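Local coordinates for protein enoyl-CoA hydratase (Mycobacterium avium subsp. paratuberculosis, PDB 4LK5) that probably catalyses the addition of water to the double bond of enoyl-CoA thioesters, at residues 59-62 with 63-67. Numbering follows the deposited sequence.
Sequences LTVP and VITGI
Leu59 folds back over the first turn of helix 61-76, where its CD2 methyl meets Val63 and Ile67 while CB, nearer the backbone, meets Ile64. Leu59 CD2 is 3.7 Å from Val63 CG1 and, more distantly, 4.3 Å from Ile67 CD1, so it reaches two residues one turn apart on the helix; the isobutyl group crosses the Val63 side chain at about a right angle. On the other flank Leu59 CB lies 3.9 Å from Ile64 CG1. Ile64 CG1, set beside its own backbone N by a chi1 of -77°, also rests against Thr60 O, and the residue continues onto Glu117 and Ile118 of helix 113-127. Toward the polar edge, Thr60 is the N-cap. Thr60 OG1, held between backbone N and carbonyl carbon (chi1 64°), accepts a weak bond from Val63 N at 3.3 Å, while Thr60 O receives Ile64 N. Val61 O takes Thr65 N at 2.8 Å with a nearly straight N-H...O angle of 173°. Thr65 OG1 lies 3.1 Å from Val61 O, but its stronger partner is Glu117 OE1, a hydrogen bond. An N-cap threonine with a hydrophobic staple between Leu59 (N') and Ile64 (N4) thus starts the helix connecting strand 45-50 to parallel strand 82-87 in a beta-alpha-beta unit of the crotonase fold.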
loop_
_atom_site.group_PDB
_atom_site.type_symbol
_atom_site.label_atom_id
_atom_site.label_comp_id
_atom_site.label_asym_id
_atom_site.label_seq_id
_atom_site.Cartn_x
_atom_site.Cartn_y
_atom_site.Cartn_z
ATOM N N LEU C 59 13.324 2.935 -26.035
ATOM C CA LEU C 59 14.443 3.570 -25.348
ATOM C C LEU C 59 15.771 2.907 -25.690
ATOM O O LEU C 59 15.949 1.717 -25.463
ATOM C CB LEU C 59 14.187 3.543 -23.834
ATOM C CG LEU C 59 13.084 4.441 -23.279
ATOM C CD1 LEU C 59 12.976 4.379 -21.755
ATOM C CD2 LEU C 59 13.350 5.860 -23.691
ATOM N N THR C 60 16.688 3.675 -26.270
ATOM C CA THR C 60 18.047 3.221 -26.510
ATOM C C THR C 60 18.859 3.735 -25.366
ATOM O O THR C 60 18.390 4.582 -24.595
ATOM C CB THR C 60 18.667 3.893 -27.731
ATOM O OG1 THR C 60 18.777 5.307 -27.475
ATOM C CG2 THR C 60 17.844 3.643 -28.972
ATOM N N VAL C 61 20.108 3.300 -25.297
ATOM C CA VAL C 61 20.982 3.723 -24.225
ATOM C C VAL C 61 21.308 5.217 -24.273
ATOM O O VAL C 61 21.179 5.893 -23.251
ATOM C CB VAL C 61 22.244 2.866 -24.191
ATOM C CG1 VAL C 61 23.104 3.238 -22.997
ATOM C CG2 VAL C 61 21.847 1.400 -24.111
ATOM N N PRO C 62 21.747 5.738 -25.444
ATOM C CA PRO C 62 21.981 7.193 -25.541
ATOM C C PRO C 62 20.829 8.033 -24.972
ATOM O O PRO C 62 21.054 8.985 -24.226
ATOM C CB PRO C 62 22.120 7.436 -27.054
ATOM C CG PRO C 62 22.121 6.072 -27.717
ATOM C CD PRO C 62 22.246 5.033 -26.643
ATOM N N VAL C 63 19.605 7.653 -25.306
ATOM C CA VAL C 63 18.415 8.376 -24.848
ATOM C C VAL C 63 18.103 8.226 -23.353
ATOM O O VAL C 63 17.748 9.214 -22.700
ATOM C CB VAL C 63 17.182 7.990 -25.696
ATOM C CG1 VAL C 63 15.882 8.178 -24.938
ATOM C CG2 VAL C 63 17.156 8.828 -26.965
ATOM N N ILE C 64 18.219 7.010 -22.826
ATOM C CA ILE C 64 18.087 6.776 -21.396
ATOM C C ILE C 64 19.128 7.622 -20.684
ATOM O O ILE C 64 18.816 8.276 -19.692
ATOM C CB ILE C 64 18.260 5.275 -21.024
ATOM C CG1 ILE C 64 17.005 4.477 -21.346
ATOM C CG2 ILE C 64 18.502 5.083 -19.536
ATOM C CD1 ILE C 64 17.261 2.982 -21.516
ATOM N N THR C 65 20.369 7.591 -21.168
ATOM C CA THR C 65 21.439 8.455 -20.631
ATOM C C THR C 65 21.059 9.935 -20.651
ATOM O O THR C 65 21.447 10.697 -19.767
ATOM C CB THR C 65 22.774 8.230 -21.391
ATOM O OG1 THR C 65 23.205 6.872 -21.179
ATOM C CG2 THR C 65 23.902 9.253 -20.922
ATOM N N GLY C 66 20.248 10.318 -21.633
ATOM C CA GLY C 66 19.862 11.707 -21.802
ATOM C C GLY C 66 18.881 12.209 -20.766
ATOM O O GLY C 66 19.067 13.292 -20.198
ATOM N N ILE C 67 17.825 11.423 -20.541
ATOM C CA ILE C 67 16.776 11.735 -19.554
ATOM C C ILE C 67 17.438 11.756 -18.178
ATOM O O ILE C 67 17.261 12.685 -17.398
ATOM C CB ILE C 67 15.660 10.655 -19.576
ATOM C CG1 ILE C 67 14.946 10.619 -20.923
ATOM C CG2 ILE C 67 14.623 10.864 -18.474
ATOM C CD1 ILE C 67 14.646 9.209 -21.348
#